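Local coordinates for ABC transporter substrate-binding protein (Rhizobium radiobacter, PDB 6TFX) that binds the mannityl-opine mannopinic acid as the periplasmic solute-binding component of an ABC transporter, probably delivering it for import into the bacterium, at residues V15-P20 and L31-Y36; A270-N276 and N311-S317; N468-F474 and T487-K493. All blocks are in the same frame, centred on the assembly; numbering follows the deposited sequence.

Contact 1: V15-P20 and L31-Y36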
loop_
_atom_site.group_PDB
_atom_site.type_symbol
_atom_site.label_atom_id
_atom_site.label_comp_id
_atom_site.label_asym_id
_atom_site.label_seq_id
_atom_site.Cartn_x
_atom_site.Cartn_y
_atom_site.Cartn_z
ATOM N N VAL A 15 -8.469 -7.376 12.047
ATOM C CA VAL A 15 -7.630 -6.200 12.276
ATOM C C VAL A 15 -6.284 -6.749 12.749
ATOM O O VAL A 15 -6.279 -7.628 13.616
ATOM C CB VAL A 15 -8.216 -5.336 13.448
ATOM C CG1 VAL A 15 -7.206 -4.298 13.961
ATOM C CG2 VAL A 15 -9.514 -4.671 13.057
ATOM N N THR A 16 -5.159 -6.187 12.274
ATOM C CA THR A 16 -3.854 -6.541 12.825
ATOM C C THR A 16 -3.360 -5.343 13.619
ATOM O O THR A 16 -3.094 -5.479 14.807
ATOM C CB THR A 16 -2.871 -7.004 11.753
ATOM O OG1 THR A 16 -3.476 -8.118 11.090
ATOM C CG2 THR A 16 -1.522 -7.428 12.348
ATOM N N THR A 17 -3.251 -4.166 12.973
ATOM C CA THR A 17 -2.814 -2.987 13.710
ATOM C C THR A 17 -3.469 -1.740 13.188
ATOM O O THR A 17 -3.512 -1.532 11.964
ATOM C CB THR A 17 -1.288 -2.832 13.756
ATOM O OG1 THR A 17 -0.969 -1.563 14.347
ATOM C CG2 THR A 17 -0.638 -2.926 12.380
ATOM N N LEU A 18 -3.956 -0.912 14.117
ATOM C CA LEU A 18 -4.527 0.378 13.757
ATOM C C LEU A 18 -3.604 1.512 14.211
ATOM O O LEU A 18 -4.007 2.678 14.216
ATOM C CB LEU A 18 -6.001 0.533 14.210
ATOM C CG LEU A 18 -6.971 -0.517 13.613
ATOM C CD1 LEU A 18 -8.380 -0.349 14.161
ATOM C CD2 LEU A 18 -6.965 -0.476 12.093
ATOM N N ASP A 19 -2.299 1.173 14.483
ATOM C CA ASP A 19 -1.288 2.203 14.703
ATOM C C ASP A 19 -0.888 2.562 13.266
ATOM O O ASP A 19 -0.446 1.687 12.509
ATOM C CB ASP A 19 -0.076 1.666 15.491
ATOM C CG ASP A 19 1.111 2.624 15.592
ATOM O OD1 ASP A 19 1.187 3.576 14.783
ATOM O OD2 ASP A 19 1.983 2.397 16.452
ATOM N N PRO A 20 -1.083 3.819 12.823
ATOM C CA PRO A 20 -0.790 4.151 11.426
ATOM C C PRO A 20 0.662 3.984 11.024
ATOM O O PRO A 20 0.953 3.873 9.823
ATOM C CB PRO A 20 -1.227 5.622 11.312
ATOM C CG PRO A 20 -1.189 6.150 12.691
ATOM C CD PRO A 20 -1.601 4.994 13.560
ATOM N N LEU A 31 -8.953 1.204 7.233
ATOM C CA LEU A 31 -9.499 1.629 8.519
ATOM C C LEU A 31 -8.759 2.863 9.027
ATOM O O LEU A 31 -9.397 3.826 9.435
ATOM C CB LEU A 31 -9.389 0.473 9.519
ATOM C CG LEU A 31 -10.400 -0.648 9.255
ATOM C CD1 LEU A 31 -10.056 -1.915 10.081
ATOM C CD2 LEU A 31 -11.818 -0.206 9.604
ATOM N N VAL A 32 -7.407 2.862 8.955
ATOM C CA VAL A 32 -6.601 4.009 9.382
ATOM C C VAL A 32 -7.024 5.293 8.641
ATOM O O VAL A 32 -7.108 6.360 9.258
ATOM C CB VAL A 32 -5.108 3.635 9.189
ATOM C CG1 VAL A 32 -4.205 4.847 9.058
ATOM C CG2 VAL A 32 -4.660 2.727 10.337
ATOM N N SER A 33 -7.328 5.176 7.325
ATOM C CA SER A 33 -7.732 6.346 6.535
ATOM C C SER A 33 -9.084 6.927 6.962
ATOM O O SER A 33 -9.421 8.048 6.561
ATOM C CB SER A 33 -7.755 6.026 5.043
ATOM O OG SER A 33 -8.923 5.304 4.687
ATOM N N TYR A 34 -9.869 6.164 7.743
ATOM C CA TYR A 34 -11.181 6.677 8.209
ATOM C C TYR A 34 -11.051 7.297 9.611
ATOM O O TYR A 34 -11.879 8.122 9.998
ATOM C CB TYR A 34 -12.197 5.528 8.311
ATOM C CG TYR A 34 -12.523 4.807 7.007
ATOM C CD1 TYR A 34 -12.005 5.245 5.790
ATOM C CD2 TYR A 34 -13.241 3.616 7.011
ATOM C CE1 TYR A 34 -12.252 4.555 4.602
ATOM C CE2 TYR A 34 -13.512 2.928 5.831
ATOM C CZ TYR A 34 -13.026 3.404 4.625
ATOM O OH TYR A 34 -13.275 2.669 3.479
ATOM N N ILE A 35 -10.058 6.841 10.386
ATOM C CA ILE A 35 -9.871 7.239 11.788
ATOM C C ILE A 35 -8.983 8.434 11.973
ATOM O O ILE A 35 -9.194 9.192 12.923
ATOM C CB ILE A 35 -9.279 6.018 12.571
ATOM C CG1 ILE A 35 -10.209 4.777 12.477
ATOM C CG2 ILE A 35 -8.916 6.351 14.042
ATOM C CD1 ILE A 35 -9.455 3.420 12.767
ATOM N N TYR A 36 -7.895 8.526 11.164
ATOM C CA TYR A 36 -6.892 9.555 11.365
ATOM C C TYR A 36 -6.853 10.591 10.252
ATOM O O TYR A 36 -7.344 10.362 9.124
ATOM C CB TYR A 36 -5.518 8.890 11.379
ATOM C CG TYR A 36 -5.321 7.877 12.476
ATOM C CD1 TYR A 36 -4.901 8.270 13.741
ATOM C CD2 TYR A 36 -5.513 6.516 12.242
ATOM C CE1 TYR A 36 -4.700 7.338 14.758
ATOM C CE2 TYR A 36 -5.316 5.574 13.250
ATOM C CZ TYR A 36 -4.883 5.989 14.502
ATOM O OH TYR A 36 -4.625 5.065 15.486
#

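Contact 2: A270-N276 and N311-S317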
loop_
_atom_site.group_PDB
_atom_site.type_symbol
_atom_site.label_atom_id
_atom_site.label_comp_id
_atom_site.label_asym_id
_atom_site.label_seq_id
_atom_site.Cartn_x
_atom_site.Cartn_y
_atom_site.Cartn_z
ATOM N N ALA A 270 15.455 -18.662 -15.941
ATOM C CA ALA A 270 14.532 -19.723 -16.345
ATOM C C ALA A 270 13.124 -19.411 -15.814
ATOM O O ALA A 270 12.162 -19.535 -16.545
ATOM C CB ALA A 270 15.010 -21.071 -15.821
ATOM N N LEU A 271 13.019 -18.976 -14.542
ATOM C CA LEU A 271 11.700 -18.654 -13.975
ATOM C C LEU A 271 11.066 -17.501 -14.731
ATOM O O LEU A 271 9.893 -17.584 -15.097
ATOM C CB LEU A 271 11.815 -18.338 -12.469
ATOM C CG LEU A 271 10.507 -18.127 -11.708
ATOM C CD1 LEU A 271 9.607 -19.378 -11.762
ATOM C CD2 LEU A 271 10.804 -17.757 -10.255
ATOM N N ALA A 272 11.852 -16.438 -14.995
ATOM C CA ALA A 272 11.339 -15.244 -15.685
ATOM C C ALA A 272 10.834 -15.590 -17.097
ATOM O O ALA A 272 9.863 -14.975 -17.557
ATOM C CB ALA A 272 12.422 -14.176 -15.776
ATOM N N HIS A 273 11.482 -16.571 -17.766
ATOM C CA HIS A 273 11.083 -16.999 -19.132
ATOM C C HIS A 273 9.830 -17.900 -19.148
ATOM O O HIS A 273 9.328 -18.219 -20.233
ATOM C CB HIS A 273 12.242 -17.690 -19.884
ATOM C CG HIS A 273 13.303 -16.750 -20.354
ATOM N ND1 HIS A 273 13.030 -15.753 -21.276
ATOM C CD2 HIS A 273 14.625 -16.721 -20.062
ATOM C CE1 HIS A 273 14.188 -15.130 -21.487
ATOM N NE2 HIS A 273 15.173 -15.679 -20.789
ATOM N N THR A 274 9.336 -18.346 -17.963
ATOM C CA THR A 274 8.146 -19.181 -18.002
ATOM C C THR A 274 6.945 -18.522 -17.263
ATOM O O THR A 274 5.954 -19.201 -16.973
ATOM C CB THR A 274 8.449 -20.620 -17.576
ATOM O OG1 THR A 274 7.274 -21.424 -17.814
ATOM C CG2 THR A 274 8.947 -20.730 -16.131
ATOM N N VAL A 275 7.035 -17.199 -16.998
ATOM C CA VAL A 275 5.887 -16.458 -16.483
ATOM C C VAL A 275 5.379 -15.652 -17.681
ATOM O O VAL A 275 6.164 -15.253 -18.563
ATOM C CB VAL A 275 6.151 -15.565 -15.244
ATOM C CG1 VAL A 275 6.649 -16.382 -14.058
ATOM C CG2 VAL A 275 7.111 -14.435 -15.570
ATOM N N ASN A 276 4.075 -15.399 -17.711
ATOM C CA ASN A 276 3.527 -14.648 -18.829
ATOM C C ASN A 276 2.541 -13.621 -18.303
ATOM O O ASN A 276 1.346 -13.881 -18.202
ATOM C CB ASN A 276 2.907 -15.599 -19.858
ATOM C CG ASN A 276 2.656 -14.917 -21.178
ATOM O OD1 ASN A 276 2.357 -13.715 -21.242
ATOM N ND2 ASN A 276 2.765 -15.675 -22.259
ATOM N N ASN A 311 11.354 -12.234 -21.966
ATOM C CA ASN A 311 10.202 -12.707 -22.745
ATOM C C ASN A 311 9.743 -14.105 -22.347
ATOM O O ASN A 311 10.466 -14.848 -21.694
ATOM C CB ASN A 311 10.508 -12.666 -24.252
ATOM C CG ASN A 311 11.470 -13.726 -24.721
ATOM O OD1 ASN A 311 12.425 -14.102 -24.020
ATOM N ND2 ASN A 311 11.227 -14.260 -25.926
ATOM N N TYR A 312 8.543 -14.470 -22.790
ATOM C CA TYR A 312 7.998 -15.789 -22.499
ATOM C C TYR A 312 8.595 -16.786 -23.480
ATOM O O TYR A 312 8.407 -16.643 -24.695
ATOM C CB TYR A 312 6.468 -15.766 -22.621
ATOM C CG TYR A 312 5.827 -17.099 -22.329
ATOM C CD1 TYR A 312 5.855 -17.644 -21.046
ATOM C CD2 TYR A 312 5.237 -17.846 -23.341
ATOM C CE1 TYR A 312 5.254 -18.873 -20.770
ATOM C CE2 TYR A 312 4.598 -19.056 -23.071
ATOM C CZ TYR A 312 4.613 -19.566 -21.784
ATOM O OH TYR A 312 4.038 -20.787 -21.530
ATOM N N ASP A 313 9.304 -17.804 -22.961
ATOM C CA ASP A 313 9.915 -18.831 -23.807
ATOM C C ASP A 313 10.208 -20.008 -22.908
ATOM O O ASP A 313 11.333 -20.129 -22.441
ATOM C CB ASP A 313 11.225 -18.321 -24.458
ATOM C CG ASP A 313 11.860 -19.251 -25.487
ATOM O OD1 ASP A 313 11.440 -20.407 -25.573
ATOM O OD2 ASP A 313 12.808 -18.814 -26.181
ATOM N N PRO A 314 9.196 -20.835 -22.596
ATOM C CA PRO A 314 9.434 -21.968 -21.675
ATOM C C PRO A 314 10.443 -23.008 -22.187
ATOM O O PRO A 314 11.051 -23.729 -21.384
ATOM C CB PRO A 314 8.033 -22.541 -21.451
ATOM C CG PRO A 314 7.244 -22.111 -22.624
ATOM C CD PRO A 314 7.797 -20.807 -23.077
ATOM N N ALA A 315 10.669 -23.073 -23.514
ATOM C CA ALA A 315 11.691 -23.994 -24.058
ATOM C C ALA A 315 13.082 -23.487 -23.566
ATOM O O ALA A 315 13.947 -24.291 -23.189
ATOM C CB ALA A 315 11.630 -23.988 -25.583
ATOM N N GLN A 316 13.268 -22.153 -23.534
ATOM C CA GLN A 316 14.513 -21.557 -23.043
ATOM C C GLN A 316 14.638 -21.824 -21.524
ATOM O O GLN A 316 15.742 -22.117 -21.033
ATOM C CB GLN A 316 14.565 -20.046 -23.349
ATOM C CG GLN A 316 15.860 -19.348 -22.929
ATOM C CD GLN A 316 17.141 -19.772 -23.660
ATOM O OE1 GLN A 316 17.146 -20.606 -24.583
ATOM N NE2 GLN A 316 18.270 -19.201 -23.243
ATOM N N SER A 317 13.511 -21.745 -20.786
ATOM C CA SER A 317 13.521 -22.056 -19.355
ATOM C C SER A 317 14.111 -23.459 -19.127
ATOM O O SER A 317 15.018 -23.625 -18.309
ATOM C CB SER A 317 12.093 -22.030 -18.817
ATOM O OG SER A 317 11.609 -20.704 -18.924
#

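Contact 3: N468-F474 and T487-K493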
loop_
_atom_site.group_PDB
_atom_site.type_symbol
_atom_site.label_atom_id
_atom_site.label_comp_id
_atom_site.label_asym_id
_atom_site.label_seq_id
_atom_site.Cartn_x
_atom_site.Cartn_y
_atom_site.Cartn_z
ATOM N N ASN A 468 -26.033 2.177 -6.114
ATOM C CA ASN A 468 -26.045 3.569 -6.585
ATOM C C ASN A 468 -26.754 4.544 -5.616
ATOM O O ASN A 468 -26.723 5.751 -5.854
ATOM C CB ASN A 468 -26.590 3.707 -8.016
ATOM C CG ASN A 468 -28.033 3.336 -8.199
ATOM O OD1 ASN A 468 -28.733 2.909 -7.270
ATOM N ND2 ASN A 468 -28.503 3.476 -9.426
ATOM N N LYS A 469 -27.360 4.029 -4.520
ATOM C CA LYS A 469 -27.973 4.864 -3.482
ATOM C C LYS A 469 -26.862 5.505 -2.622
ATOM O O LYS A 469 -27.142 6.422 -1.858
ATOM C CB LYS A 469 -28.932 4.043 -2.600
ATOM C CG LYS A 469 -28.292 2.918 -1.786
ATOM C CD LYS A 469 -29.344 2.191 -0.945
ATOM C CE LYS A 469 -28.882 0.824 -0.499
ATOM N NZ LYS A 469 -30.031 -0.038 -0.109
ATOM N N LEU A 470 -25.624 4.983 -2.696
ATOM C CA LEU A 470 -24.536 5.533 -1.885
ATOM C C LEU A 470 -23.795 6.575 -2.715
ATOM O O LEU A 470 -23.479 6.305 -3.864
ATOM C CB LEU A 470 -23.570 4.392 -1.489
ATOM C CG LEU A 470 -22.276 4.809 -0.726
ATOM C CD1 LEU A 470 -22.595 5.511 0.596
ATOM C CD2 LEU A 470 -21.428 3.614 -0.444
ATOM N N GLY A 471 -23.557 7.754 -2.140
ATOM C CA GLY A 471 -22.790 8.811 -2.784
ATOM C C GLY A 471 -21.514 9.076 -2.003
ATOM O O GLY A 471 -21.553 9.199 -0.767
ATOM N N TRP A 472 -20.354 9.130 -2.690
ATOM C CA TRP A 472 -19.108 9.389 -1.974
ATOM C C TRP A 472 -18.968 10.852 -1.541
ATOM O O TRP A 472 -18.283 11.131 -0.559
ATOM C CB TRP A 472 -17.882 9.028 -2.824
ATOM C CG TRP A 472 -17.812 7.596 -3.277
ATOM C CD1 TRP A 472 -17.700 7.156 -4.563
ATOM C CD2 TRP A 472 -17.759 6.426 -2.444
ATOM N NE1 TRP A 472 -17.614 5.781 -4.589
ATOM C CE2 TRP A 472 -17.636 5.305 -3.302
ATOM C CE3 TRP A 472 -17.794 6.211 -1.053
ATOM C CZ2 TRP A 472 -17.578 3.989 -2.814
ATOM C CZ3 TRP A 472 -17.766 4.903 -0.574
ATOM C CH2 TRP A 472 -17.667 3.812 -1.453
ATOM N N GLY A 473 -19.582 11.764 -2.296
ATOM C CA GLY A 473 -19.455 13.201 -2.077
ATOM C C GLY A 473 -18.394 13.824 -2.972
ATOM O O GLY A 473 -18.163 15.041 -2.953
ATOM N N PHE A 474 -17.767 12.989 -3.790
ATOM C CA PHE A 474 -16.690 13.407 -4.706
ATOM C C PHE A 474 -16.471 12.252 -5.692
ATOM O O PHE A 474 -16.989 11.155 -5.491
ATOM C CB PHE A 474 -15.380 13.662 -3.925
ATOM C CG PHE A 474 -15.039 12.596 -2.909
ATOM C CD1 PHE A 474 -14.390 11.425 -3.289
ATOM C CD2 PHE A 474 -15.408 12.746 -1.572
ATOM C CE1 PHE A 474 -14.112 10.418 -2.349
ATOM C CE2 PHE A 474 -15.141 11.737 -0.639
ATOM C CZ PHE A 474 -14.491 10.585 -1.035
ATOM N N THR A 487 -15.778 9.583 4.249
ATOM C CA THR A 487 -15.509 10.838 4.939
ATOM C C THR A 487 -16.795 11.368 5.565
ATOM O O THR A 487 -17.850 10.709 5.523
ATOM C CB THR A 487 -14.957 11.913 3.960
ATOM O OG1 THR A 487 -16.018 12.355 3.126
ATOM C CG2 THR A 487 -13.757 11.429 3.113
ATOM N N GLU A 488 -16.725 12.601 6.093
ATOM C CA GLU A 488 -17.913 13.272 6.643
ATOM C C GLU A 488 -18.917 13.612 5.501
ATOM O O GLU A 488 -20.064 13.966 5.775
ATOM C CB GLU A 488 -17.504 14.545 7.429
ATOM C CG GLU A 488 -17.128 15.768 6.588
ATOM C CD GLU A 488 -15.776 15.748 5.904
ATOM O OE1 GLU A 488 -15.041 14.741 6.026
ATOM O OE2 GLU A 488 -15.441 16.760 5.253
ATOM N N GLN A 489 -18.466 13.547 4.232
ATOM C CA GLN A 489 -19.306 13.890 3.069
ATOM C C GLN A 489 -20.122 12.689 2.551
ATOM O O GLN A 489 -21.075 12.876 1.808
ATOM C CB GLN A 489 -18.434 14.412 1.906
ATOM C CG GLN A 489 -17.412 15.502 2.241
ATOM C CD GLN A 489 -16.198 15.406 1.316
ATOM O OE1 GLN A 489 -16.155 16.054 0.264
ATOM N NE2 GLN A 489 -15.183 14.587 1.667
ATOM N N THR A 490 -19.685 11.458 2.856
ATOM C CA THR A 490 -20.342 10.238 2.363
ATOM C C THR A 490 -21.809 10.207 2.809
ATOM O O THR A 490 -22.118 10.484 3.967
ATOM C CB THR A 490 -19.615 9.010 2.872
ATOM O OG1 THR A 490 -18.216 9.220 2.673
ATOM C CG2 THR A 490 -20.076 7.726 2.161
ATOM N N TYR A 491 -22.705 9.855 1.897
ATOM C CA TYR A 491 -24.126 9.895 2.229
ATOM C C TYR A 491 -24.939 8.851 1.457
ATOM O O TYR A 491 -24.475 8.339 0.443
ATOM C CB TYR A 491 -24.657 11.320 1.897
ATOM C CG TYR A 491 -24.640 11.627 0.415
ATOM C CD1 TYR A 491 -23.487 12.097 -0.208
ATOM C CD2 TYR A 491 -25.766 11.412 -0.378
ATOM C CE1 TYR A 491 -23.443 12.315 -1.581
ATOM C CE2 TYR A 491 -25.737 11.643 -1.755
ATOM C CZ TYR A 491 -24.569 12.099 -2.352
ATOM O OH TYR A 491 -24.491 12.336 -3.708
ATOM N N PHE A 492 -26.202 8.640 1.886
ATOM C CA PHE A 492 -27.158 7.785 1.196
ATOM C C PHE A 492 -28.271 8.677 0.615
ATOM O O PHE A 492 -28.625 9.702 1.204
ATOM C CB PHE A 492 -27.780 6.754 2.150
ATOM C CG PHE A 492 -26.856 5.606 2.436
ATOM C CD1 PHE A 492 -26.641 4.613 1.489
ATOM C CD2 PHE A 492 -26.186 5.518 3.652
ATOM C CE1 PHE A 492 -25.765 3.555 1.750
ATOM C CE2 PHE A 492 -25.339 4.437 3.924
ATOM C CZ PHE A 492 -25.133 3.469 2.968
ATOM N N LYS A 493 -28.788 8.281 -0.545
ATOM C CA LYS A 493 -29.831 8.995 -1.280
ATOM C C LYS A 493 -31.209 8.379 -1.016
ATOM O O LYS A 493 -31.328 7.160 -0.871
ATOM C CB LYS A 493 -29.554 8.886 -2.790
ATOM C CG LYS A 493 -28.226 9.468 -3.237
ATOM C CD LYS A 493 -27.746 8.798 -4.503
ATOM C CE LYS A 493 -26.321 9.180 -4.816
ATOM N NZ LYS A 493 -25.821 8.476 -6.015
HETATM O O HOH W 1 -16.960 9.048 0.476
HETATM O O HOH W 2 -18.984 16.806 -0.869
#

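Contact 1: V15-P20 and L31-Y36
Leu18 and Tyr36 share the one hydrogen bond of this contact: the phenol OH of Tyr36 donates to Leu18 O at 2.8 Å, with a C=O...O angle of 153° and the hydroxyl tilted 24° from the carbonyl plane. The same ring makes a CH-pi contact, for Pro20 lies over one of its faces with CD 4.0 Å from the centroid of Tyr36. Ile35 CG2 covers the opposite face near the rim, so the ring lies between Pro20 and Ile35.

The remaining contacts are aliphatic. Leu18 turns its two methyls to different turns of helix 26-35: CD2 meets Leu31 CB at 3.7 Å, while CD1 approaches Ile35 CD1 at 4.2 Å. Its CG stands anti to the carbonyl carbon (chi1 -60°), which takes the isobutyl group away from its own carbonyl. Val32 CG1 packs on Pro20 CB at 3.8 Å, and Val15 CG2 reaches Leu31 CD1 at 4.1 Å. Val172, Val181 and Leu183 of strands 170-176 and 180-185 continue this apolar layer.

All the touching residues are buried, and the loop that follows strand 5-10 is thereby packed against the helix it leads into. The phenol probably offsets the cost of burying Leu18 O among aliphatic groups.

Contact 2: A270-N276 and N311-S317
His273 grips the segment 311-317 through both its backbone and its ring. Its carbonyl O accepts from Asp313 N at 2.8 Å in a nearly straight bond (167° at the hydrogen), and its ND1 donates to Asn311 O at 2.8 Å, that oxygen lying 16° out of the ring plane. Gln316 CG covers one face of the imidazole toward the rim, its amide plane almost perpendicular to the ring.

Packing is close at Ser317, whose OG gives a 2.7 Å bond to a lone pair of Ala270 O and also sits 3.2 Å from His273 CB. The C-terminal part of helix 265-272 here meets the start of helix 314-323. A type I turn from Ala272 to Val275 carries the chain on toward helix 277-284, and Asp313 is the N-cap of helix 314-323, its OD1 accepting from Gln316 N. On the inner side, Val353 of helix 340-353 and Ile455 of strand 454-467 pack against Leu271 and Val275.

Toward solvent, no hydrogen bond joins the segments at the exposed Tyr312. Asn276 packs over one face of its ring, with CB in a CH-pi contact 4.2 Å from the Tyr312 centroid, while Pro314 CD covers the opposite face. Asn276 OD1 is turned to Gln279 N, capping the next helix.

Contact 3: N468-F474 and T487-K493
Lys493 lays its whole side chain along the backbone of the segment 468-474. From CB, 3.6 Å from Lys469 O, the chain runs extended past that carbonyl: CG stays near the same oxygen, and CD is about equally near the carbonyl oxygens of Asn468 and Lys469. CE comes 4.1 Å from Gly471 CA, and NZ finally donates to Asn468 O at 2.9 Å, approaching nearly along the C=O axis (162°). The start is set by chi1 of -60°, with CG anti to the carbonyl carbon. Backbone N of Lys493 bonds Lys469 O as well, so one residue holds two successive carbonyls.

The arrangement is a short two-stranded antiparallel sheet, 470-471 with 491-492, close to the C-terminus. Gly471 and Tyr491 are the hydrogen-bonded pair, Gly471 N donating to Tyr491 O and Tyr491 N returning the bond to Gly471 O. On the face of Tyr491, the bare CA of Gly471 lets the phenol ring lie close over the backbone, 4.0 Å from that CA to the centroid of Tyr491. On the other face, Leu470 CD1 sits over the ring of Phe492, 4.1 Å from its centroid, and Leu6 of strand 5-10 packs against both residues.

Past Gly471 and Tyr491, at the Trp472-Thr490 end, waters also lie between the segments. One donates to Trp472 O and is so close to Thr490 OG1 that this second arm is doubtful; another donates to both Gly473 O and Gln489 OE1. Gly473 takes positive phi, as suits glycine. Here Thr487 OG1 accepts from Gln489 N in an ST turn and also from Gln489 NE2, which steadies the amide alongside the Phe474 ring, with NE2 3.7 Å from CE2 of Phe474. Thr487 OG1 itself lies at that ring's edge, while Trp472 CB covers one of its faces.

Contact 1 is wholly buried, whereas contacts 2 and 3 are partly buried and each has exposed residues. Polarity follows place: contact 1 is chiefly aliphatic with a single phenol-carbonyl bond, contact 2 joins two helix ends through backbone and side-chain bonds to carbonyls beside a capped helix start, and contact 3 relies on reciprocal strand bonds, a lysine and water. Contacts 1 and 3 are neighbours, their nearest atoms about 6 Å apart, and both lie near Pro484, which is bonded by Tyr34 and touched by Trp472. Contact 2 lies across the chain's centre from contact 1, their centres about 41 Å apart. Strand 454-467 packs on contact 2 and leads toward contact 3.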